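Local coordinates for protein PKS (Streptomyces sp. CNQ431, PDB 5YDA) that is the acyltransferase domain of a splenocin polyketide synthase module and probably selects and transfers extender acyl units, with broad substrate selectivity, at residues 31-44 with 70-84. Residues are numbered along the deposited sequence; the frame is centred on the assembly and turned at random.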
ATOM      1  N   ARG A  31      19.019  13.943   2.697  1.00 39.27           N
ATOM      2  CA  ARG A  31      18.509  13.468   1.412  1.00 42.76           C
ATOM      3  C   ARG A  31      17.538  14.467   0.793  1.00 40.30           C
ATOM      4  O   ARG A  31      16.616  14.957   1.452  1.00 45.65           O
ATOM      5  CB  ARG A  31      17.831  12.113   1.584  1.00 39.86           C
ATOM      6  CG  ARG A  31      17.356  11.468   0.292  1.00 39.83           C
ATOM      7  CD  ARG A  31      16.839  10.044   0.566  1.00 39.23           C
ATOM      8  NE  ARG A  31      17.914   9.131   0.963  1.00 42.44           N
ATOM      9  CZ  ARG A  31      18.094   8.665   2.201  1.00 46.68           C
ATOM     10  NH1 ARG A  31      17.252   9.017   3.184  1.00 39.40           N
ATOM     11  NH2 ARG A  31      19.114   7.841   2.453  1.00 43.61           N
ATOM     12  N   LEU A  32      17.749  14.765  -0.486  1.00 37.94           N
ATOM     13  CA  LEU A  32      16.934  15.721  -1.220  1.00 39.14           C
ATOM     14  C   LEU A  32      16.572  15.141  -2.580  1.00 38.34           C
ATOM     15  O   LEU A  32      17.268  14.273  -3.117  1.00 32.40           O
ATOM     16  CB  LEU A  32      17.663  17.058  -1.409  1.00 41.60           C
ATOM     17  CG  LEU A  32      17.907  17.868  -0.136  1.00 50.17           C
ATOM     18  CD1 LEU A  32      18.818  19.048  -0.442  1.00 51.39           C
ATOM     19  CD2 LEU A  32      16.569  18.339   0.462  1.00 53.73           C
ATOM     20  N   VAL A  33      15.474  15.653  -3.136  1.00 36.12           N
ATOM     21  CA  VAL A  33      15.007  15.288  -4.466  1.00 35.87           C
ATOM     22  C   VAL A  33      15.393  16.405  -5.425  1.00 40.03           C
ATOM     23  O   VAL A  33      15.132  17.580  -5.146  1.00 41.71           O
ATOM     24  CB  VAL A  33      13.487  15.064  -4.468  1.00 33.24           C
ATOM     25  CG1 VAL A  33      13.004  14.626  -5.843  1.00 32.87           C
ATOM     26  CG2 VAL A  33      13.102  14.055  -3.395  1.00 34.16           C
ATOM     27  N   LEU A  34      16.019  16.043  -6.550  1.00 37.08           N
ATOM     28  CA  LEU A  34      16.376  17.006  -7.589  1.00 37.10           C
ATOM     29  C   LEU A  34      15.463  16.830  -8.796  1.00 35.43           C
ATOM     30  O   LEU A  34      15.521  15.781  -9.459  1.00 34.23           O
ATOM     31  CB  LEU A  34      17.836  16.834  -8.009  1.00 36.76           C
ATOM     32  CG  LEU A  34      18.886  16.864  -6.896  1.00 41.17           C
ATOM     33  CD1 LEU A  34      20.274  16.783  -7.482  1.00 43.65           C
ATOM     34  CD2 LEU A  34      18.743  18.112  -6.042  1.00 44.18           C
ATOM     35  N   PRO A  35      14.624  17.810  -9.133  1.00 36.84           N
ATOM     36  CA  PRO A  35      13.756  17.686 -10.313  1.00 35.29           C
ATOM     37  C   PRO A  35      14.432  18.156 -11.590  1.00 40.84           C
ATOM     38  O   PRO A  35      15.207  19.116 -11.603  1.00 44.08           O
ATOM     39  CB  PRO A  35      12.587  18.614  -9.966  1.00 40.13           C
ATOM     40  CG  PRO A  35      13.239  19.723  -9.174  1.00 40.58           C
ATOM     41  CD  PRO A  35      14.362  19.053  -8.379  1.00 43.30           C
ATOM     42  N   VAL A  36      14.117  17.464 -12.683  1.00 38.80           N
ATOM     43  CA  VAL A  36      14.608  17.787 -14.019  1.00 37.47           C
ATOM     44  C   VAL A  36      13.434  17.676 -14.978  1.00 44.91           C
ATOM     45  O   VAL A  36      12.735  16.656 -14.988  1.00 45.26           O
ATOM     46  CB  VAL A  36      15.738  16.842 -14.475  1.00 42.96           C
ATOM     47  CG1 VAL A  36      16.324  17.311 -15.797  1.00 44.64           C
ATOM     48  CG2 VAL A  36      16.817  16.709 -13.409  1.00 43.03           C
ATOM     49  N   SER A  37      13.216  18.711 -15.786  1.00 44.06           N
ATOM     50  CA  SER A  37      12.150  18.681 -16.776  1.00 48.42           C
ATOM     51  C   SER A  37      12.621  19.294 -18.086  1.00 53.08           C
ATOM     52  O   SER A  37      13.294  20.327 -18.094  1.00 52.14           O
ATOM     53  CB  SER A  37      10.899  19.420 -16.285  1.00 49.38           C
ATOM     54  OG  SER A  37      11.171  20.778 -16.024  1.00 46.90           O
ATOM     55  N   ALA A  38      12.254  18.648 -19.192  1.00 55.93           N
ATOM     56  CA  ALA A  38      12.584  19.123 -20.531  1.00 56.07           C
ATOM     57  C   ALA A  38      11.322  19.123 -21.381  1.00 60.52           C
ATOM     58  O   ALA A  38      10.227  18.890 -20.866  1.00 59.86           O
ATOM     59  CB  ALA A  38      13.672  18.251 -21.168  1.00 55.35           C
ATOM     60  N   ARG A  39      11.454  19.381 -22.680  1.00 61.66           N
ATOM     61  CA  ARG A  39      10.306  19.376 -23.574  1.00 58.41           C
ATOM     62  C   ARG A  39      10.226  18.118 -24.424  1.00 59.05           C
ATOM     63  O   ARG A  39       9.210  17.905 -25.089  1.00 56.28           O
ATOM     64  CB  ARG A  39      10.334  20.603 -24.497  1.00 62.95           C
ATOM     65  CG  ARG A  39       9.501  21.792 -24.013  1.00 70.49           C
ATOM     66  CD  ARG A  39       9.320  22.850 -25.116  1.00 76.88           C
ATOM     67  NE  ARG A  39       8.433  22.404 -26.200  1.00 78.97           N
ATOM     68  CZ  ARG A  39       7.106  22.527 -26.197  1.00 78.72           C
ATOM     69  NH1 ARG A  39       6.476  23.089 -25.171  1.00 74.94           N
ATOM     70  NH2 ARG A  39       6.401  22.085 -27.235  1.00 76.10           N
ATOM     71  N   THR A  40      11.255  17.275 -24.405  1.00 60.50           N
ATOM     72  CA  THR A  40      11.410  16.224 -25.396  1.00 66.10           C
ATOM     73  C   THR A  40      11.702  14.892 -24.719  1.00 66.13           C
ATOM     74  O   THR A  40      12.232  14.833 -23.608  1.00 62.75           O
ATOM     75  CB  THR A  40      12.523  16.591 -26.393  1.00 65.98           C
ATOM     76  OG1 THR A  40      12.272  17.911 -26.889  1.00 67.88           O
ATOM     77  CG2 THR A  40      12.578  15.618 -27.578  1.00 66.65           C
ATOM     78  N   SER A  41      11.355  13.825 -25.436  1.00 73.34           N
ATOM     79  CA  SER A  41      11.527  12.421 -25.049  1.00 73.63           C
ATOM     80  C   SER A  41      12.650  12.096 -24.044  1.00 69.71           C
ATOM     81  O   SER A  41      12.371  11.391 -23.074  1.00 72.82           O
ATOM     82  CB  SER A  41      11.710  11.564 -26.319  1.00 81.53           C
ATOM     83  OG  SER A  41      10.916  12.038 -27.400  1.00 79.75           O
ATOM     84  N   GLY A  42      13.901  12.540 -24.237  1.00 72.02           N
ATOM     85  CA  GLY A  42      14.413  13.266 -25.398  1.00 69.50           C
ATOM     86  C   GLY A  42      15.598  14.148 -25.029  1.00 66.06           C
ATOM     87  O   GLY A  42      16.729  13.682 -24.914  1.00 66.48           O
ATOM     88  N   ALA A  43      15.331  15.441 -24.846  1.00 66.92           N
ATOM     89  CA  ALA A  43      16.318  16.326 -24.245  1.00 61.72           C
ATOM     90  C   ALA A  43      16.467  16.082 -22.751  1.00 69.43           C
ATOM     91  O   ALA A  43      17.478  16.493 -22.167  1.00 70.98           O
ATOM     92  CB  ALA A  43      15.935  17.787 -24.484  1.00 59.40           C
ATOM     93  N   LEU A  44      15.472  15.443 -22.125  1.00 68.70           N
ATOM     94  CA  LEU A  44      15.543  15.126 -20.700  1.00 66.56           C
ATOM     95  C   LEU A  44      16.861  14.448 -20.342  1.00 61.39           C
ATOM     96  O   LEU A  44      17.580  14.897 -19.441  1.00 59.00           O
ATOM     97  CB  LEU A  44      14.375  14.222 -20.309  1.00 61.32           C
ATOM     98  CG  LEU A  44      13.370  14.692 -19.270  1.00 54.90           C
ATOM     99  CD1 LEU A  44      12.533  13.494 -18.802  1.00 48.49           C
ATOM    100  CD2 LEU A  44      14.063  15.387 -18.119  1.00 48.76           C
ATOM    101  N   LEU A  70      16.869  24.299  -8.810  1.00 52.72           N
ATOM    102  CA  LEU A  70      16.125  23.440  -9.722  1.00 49.76           C
ATOM    103  C   LEU A  70      14.619  23.614  -9.564  1.00 52.26           C
ATOM    104  O   LEU A  70      13.875  23.328 -10.508  1.00 49.30           O
ATOM    105  CB  LEU A  70      16.510  21.980  -9.487  1.00 47.30           C
ATOM    106  CG  LEU A  70      17.329  21.192 -10.516  1.00 45.65           C
ATOM    107  CD1 LEU A  70      17.860  22.052 -11.634  1.00 38.87           C
ATOM    108  CD2 LEU A  70      18.453  20.455  -9.833  1.00 40.35           C
ATOM    109  N   ARG A  71      14.163  24.074  -8.395  1.00 51.48           N
ATOM    110  CA  ARG A  71      12.755  24.342  -8.118  1.00 53.44           C
ATOM    111  C   ARG A  71      12.331  25.745  -8.537  1.00 57.27           C
ATOM    112  O   ARG A  71      11.348  25.902  -9.266  1.00 59.24           O
ATOM    113  CB  ARG A  71      12.462  24.152  -6.631  1.00 44.31           C
ATOM    114  CG  ARG A  71      12.423  22.718  -6.180  1.00 43.78           C
ATOM    115  CD  ARG A  71      12.634  22.653  -4.690  1.00 43.98           C
ATOM    116  NE  ARG A  71      12.375  21.325  -4.147  1.00 50.92           N
ATOM    117  CZ  ARG A  71      13.162  20.265  -4.329  1.00 47.33           C
ATOM    118  NH1 ARG A  71      14.270  20.365  -5.055  1.00 41.50           N
ATOM    119  NH2 ARG A  71      12.842  19.098  -3.779  1.00 45.43           N
ATOM    120  N   ALA A  72      13.081  26.772  -8.118  1.00 60.21           N
ATOM    121  CA  ALA A  72      12.651  28.153  -8.324  1.00 58.52           C
ATOM    122  C   ALA A  72      13.053  28.705  -9.691  1.00 59.57           C
ATOM    123  O   ALA A  72      12.305  29.494 -10.277  1.00 63.59           O
ATOM    124  CB  ALA A  72      13.210  29.044  -7.211  1.00 54.17           C
ATOM    125  N   ASP A  73      14.204  28.285 -10.235  1.00 62.56           N
ATOM    126  CA  ASP A  73      14.816  28.936 -11.396  1.00 64.98           C
ATOM    127  C   ASP A  73      14.506  28.263 -12.734  1.00 64.98           C
ATOM    128  O   ASP A  73      15.094  28.648 -13.752  1.00 66.78           O
ATOM    129  CB  ASP A  73      16.344  29.012 -11.237  1.00 61.14           C
ATOM    130  CG  ASP A  73      16.774  29.723  -9.968  1.00 62.99           C
ATOM    131  OD1 ASP A  73      15.925  30.352  -9.304  1.00 61.40           O
ATOM    132  OD2 ASP A  73      17.977  29.656  -9.640  1.00 70.12           O
ATOM    133  N   ARG A  74      13.618  27.275 -12.768  1.00 65.45           N
ATOM    134  CA  ARG A  74      13.289  26.594 -14.014  1.00 66.72           C
ATOM    135  C   ARG A  74      11.800  26.275 -14.029  1.00 64.84           C
ATOM    136  O   ARG A  74      11.186  26.107 -12.967  1.00 60.78           O
ATOM    137  CB  ARG A  74      14.108  25.299 -14.186  1.00 64.40           C
ATOM    138  CG  ARG A  74      15.586  25.537 -14.517  1.00 69.51           C
ATOM    139  CD  ARG A  74      15.815  25.676 -16.023  1.00 71.33           C
ATOM    140  NE  ARG A  74      16.576  26.873 -16.397  1.00 76.27           N
ATOM    141  CZ  ARG A  74      17.887  27.028 -16.211  1.00 79.76           C
ATOM    142  NH1 ARG A  74      18.598  26.065 -15.631  1.00 75.04           N
ATOM    143  NH2 ARG A  74      18.487  28.151 -16.598  1.00 75.07           N
ATOM    144  N   PRO A  75      11.189  26.218 -15.209  1.00 65.00           N
ATOM    145  CA  PRO A  75       9.781  25.821 -15.293  1.00 63.84           C
ATOM    146  C   PRO A  75       9.628  24.305 -15.267  1.00 63.21           C
ATOM    147  O   PRO A  75      10.540  23.553 -15.626  1.00 61.19           O
ATOM    148  CB  PRO A  75       9.338  26.401 -16.640  1.00 58.07           C
ATOM    149  CG  PRO A  75      10.594  26.380 -17.467  1.00 60.99           C
ATOM    150  CD  PRO A  75      11.743  26.600 -16.521  1.00 62.18           C
ATOM    151  N   ALA A  76       8.452  23.861 -14.825  1.00 59.54           N
ATOM    152  CA  ALA A  76       8.145  22.432 -14.730  1.00 54.74           C
ATOM    153  C   ALA A  76       7.544  21.972 -16.056  1.00 52.84           C
ATOM    154  O   ALA A  76       6.331  22.017 -16.266  1.00 56.02           O
ATOM    155  CB  ALA A  76       7.211  22.165 -13.557  1.00 49.90           C
ATOM    156  N   LEU A  77       8.404  21.499 -16.952  1.00 50.47           N
ATOM    157  CA  LEU A  77       7.996  21.126 -18.299  1.00 50.91           C
ATOM    158  C   LEU A  77       7.396  19.714 -18.308  1.00 54.36           C
ATOM    159  O   LEU A  77       7.226  19.075 -17.266  1.00 51.88           O
ATOM    160  CB  LEU A  77       9.182  21.265 -19.248  1.00 56.75           C
ATOM    161  CG  LEU A  77       9.955  22.591 -19.216  1.00 57.55           C
ATOM    162  CD1 LEU A  77      10.981  22.629 -20.333  1.00 56.18           C
ATOM    163  CD2 LEU A  77       9.017  23.772 -19.320  1.00 56.18           C
ATOM    164  N   ARG A  78       7.088  19.201 -19.508  1.00 52.93           N
ATOM    165  CA  ARG A  78       6.216  18.034 -19.631  1.00 50.37           C
ATOM    166  C   ARG A  78       6.941  16.730 -19.321  1.00 47.13           C
ATOM    167  O   ARG A  78       6.355  15.827 -18.717  1.00 48.41           O
ATOM    168  CB  ARG A  78       5.594  17.972 -21.035  1.00 49.57           C
ATOM    169  CG  ARG A  78       4.428  18.958 -21.269  1.00 47.65           C
ATOM    170  CD  ARG A  78       3.445  18.546 -22.404  1.00 50.09           C
ATOM    171  NE  ARG A  78       3.991  17.622 -23.407  1.00 52.56           N
ATOM    172  CZ  ARG A  78       3.497  16.406 -23.656  1.00 57.58           C
ATOM    173  NH1 ARG A  78       2.433  15.967 -22.980  1.00 55.94           N
ATOM    174  NH2 ARG A  78       4.060  15.626 -24.583  1.00 55.21           N
ATOM    175  N   HIS A  79       8.192  16.600 -19.750  1.00 45.90           N
ATOM    176  CA  HIS A  79       8.972  15.384 -19.553  1.00 45.97           C
ATOM    177  C   HIS A  79       9.846  15.557 -18.316  1.00 46.97           C
ATOM    178  O   HIS A  79      10.691  16.457 -18.275  1.00 46.35           O
ATOM    179  CB  HIS A  79       9.826  15.086 -20.784  1.00 52.31           C
ATOM    180  CG  HIS A  79       9.035  14.661 -21.983  1.00 52.85           C
ATOM    181  ND1 HIS A  79       9.047  13.369 -22.461  1.00 58.07           N
ATOM    182  CD2 HIS A  79       8.217  15.357 -22.805  1.00 55.52           C
ATOM    183  CE1 HIS A  79       8.265  13.284 -23.521  1.00 51.97           C
ATOM    184  NE2 HIS A  79       7.750  14.478 -23.752  1.00 58.42           N
ATOM    185  N   ARG A  80       9.657  14.692 -17.317  1.00 44.80           N
ATOM    186  CA  ARG A  80      10.260  14.885 -16.006  1.00 40.74           C
ATOM    187  C   ARG A  80      10.987  13.635 -15.535  1.00 38.04           C
ATOM    188  O   ARG A  80      10.580  12.511 -15.839  1.00 41.83           O
ATOM    189  CB  ARG A  80       9.207  15.249 -14.956  1.00 37.42           C
ATOM    190  CG  ARG A  80       8.300  16.371 -15.357  1.00 38.35           C
ATOM    191  CD  ARG A  80       7.309  16.723 -14.254  1.00 37.50           C
ATOM    192  NE  ARG A  80       6.627  17.974 -14.577  1.00 42.30           N
ATOM    193  CZ  ARG A  80       5.628  18.502 -13.879  1.00 45.71           C
ATOM    194  NH1 ARG A  80       5.165  17.893 -12.789  1.00 43.63           N
ATOM    195  NH2 ARG A  80       5.094  19.654 -14.272  1.00 46.45           N
ATOM    196  N   LEU A  81      12.058  13.846 -14.768  1.00 41.73           N
ATOM    197  CA  LEU A  81      12.637  12.796 -13.936  1.00 38.21           C
ATOM    198  C   LEU A  81      13.231  13.437 -12.685  1.00 38.06           C
ATOM    199  O   LEU A  81      13.383  14.655 -12.597  1.00 37.34           O
ATOM    200  CB  LEU A  81      13.686  11.961 -14.689  1.00 35.34           C
ATOM    201  CG  LEU A  81      14.974  12.547 -15.279  1.00 39.71           C
ATOM    202  CD1 LEU A  81      16.019  12.890 -14.222  1.00 34.56           C
ATOM    203  CD2 LEU A  81      15.550  11.556 -16.283  1.00 41.36           C
ATOM    204  N   THR A  82      13.561  12.600 -11.709  1.00 33.22           N
ATOM    205  CA  THR A  82      14.187  13.071 -10.487  1.00 32.44           C
ATOM    206  C   THR A  82      15.289  12.107 -10.102  1.00 31.50           C
ATOM    207  O   THR A  82      15.303  10.952 -10.528  1.00 32.25           O
ATOM    208  CB  THR A  82      13.215  13.182  -9.300  1.00 32.68           C
ATOM    209  OG1 THR A  82      12.723  11.876  -8.959  1.00 30.83           O
ATOM    210  CG2 THR A  82      12.057  14.130  -9.600  1.00 28.21           C
ATOM    211  N   VAL A  83      16.217  12.607  -9.286  1.00 32.57           N
ATOM    212  CA  VAL A  83      17.148  11.780  -8.535  1.00 31.38           C
ATOM    213  C   VAL A  83      17.002  12.144  -7.065  1.00 31.51           C
ATOM    214  O   VAL A  83      16.524  13.227  -6.725  1.00 33.15           O
ATOM    215  CB  VAL A  83      18.609  11.958  -9.008  1.00 35.60           C
ATOM    216  CG1 VAL A  83      18.742  11.554 -10.467  1.00 35.66           C
ATOM    217  CG2 VAL A  83      19.070  13.402  -8.804  1.00 33.55           C
ATOM    218  N   SER A  84      17.377  11.210  -6.199  1.00 27.53           N
ATOM    219  CA  SER A  84      17.494  11.438  -4.769  1.00 32.08           C
ATOM    220  C   SER A  84      18.964  11.351  -4.388  1.00 38.99           C
ATOM    221  O   SER A  84      19.677  10.464  -4.868  1.00 35.34           O
ATOM    222  CB  SER A  84      16.710  10.392  -3.968  1.00 29.51           C
ATOM    223  OG  SER A  84      15.341  10.410  -4.311  1.00 41.43           O
TER
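Strands 32-38 and 79-84 pair antiparallel with their axes 4.7 Å apart, and Leu34 with Val83, Val36 with Leu81 and Ala38 with His79 are the hydrogen-bonded pairs. Pro35 costs no bond to strand 79-84, because it sits in a non-hydrogen-bonded pair with Thr82, where its N faces away from that strand.

The edge of strand 32-38 turned from strand 79-84 meets the end of helix 63-72. The extended chain of Arg71 brings its guanidinium edge to Val33 O. Arg71 NH1 (2.9 Å) and NH2 (3.1 Å) both donate to Val33 O, which lies in the guanidinium plane. Ala67 O and Pro428 O take further N-H groups of Arg71. Beside it, Leu70 CG sits against Pro35 O.

The two-stranded sheet and the helices around it probably form the linker subdomain that joins ketosynthase to acyltransferase in these synthases, in the CurL-like C-terminal region. It stands apart from the six-stranded sheet of the acyltransferase core. Helix 407-420 covers the face bearing Pro35, Thr82 and Ser84, while helix 88-97 covers Leu34 and Val83 on the other.

Leu34 CB rests on Val83 CG2 at 3.7 Å. Further along that face, Val36 and Leu81 lie side by side. The Leu44 and Leu81 side chains slide past each other in opposite directions, CD2 of Leu44 near CG of Leu81.

Ser37 OG of strand 32-38 accepts from Leu77 N, in the loop before strand 79-84, at 3.0 Å. The Ser37 rotamer, with OG between the backbone N and carbonyl carbon (chi1 61°), turns the hydroxyl to the Leu77 N-H. Arg80 NE bonds Leu77 O in the guanidinium plane, and Asp424 takes Arg80 NH1 in a salt bridge. The His79 ring lays one face over the Thr40-Ser41 peptide, with Thr40 C 3.7 Å from its plane.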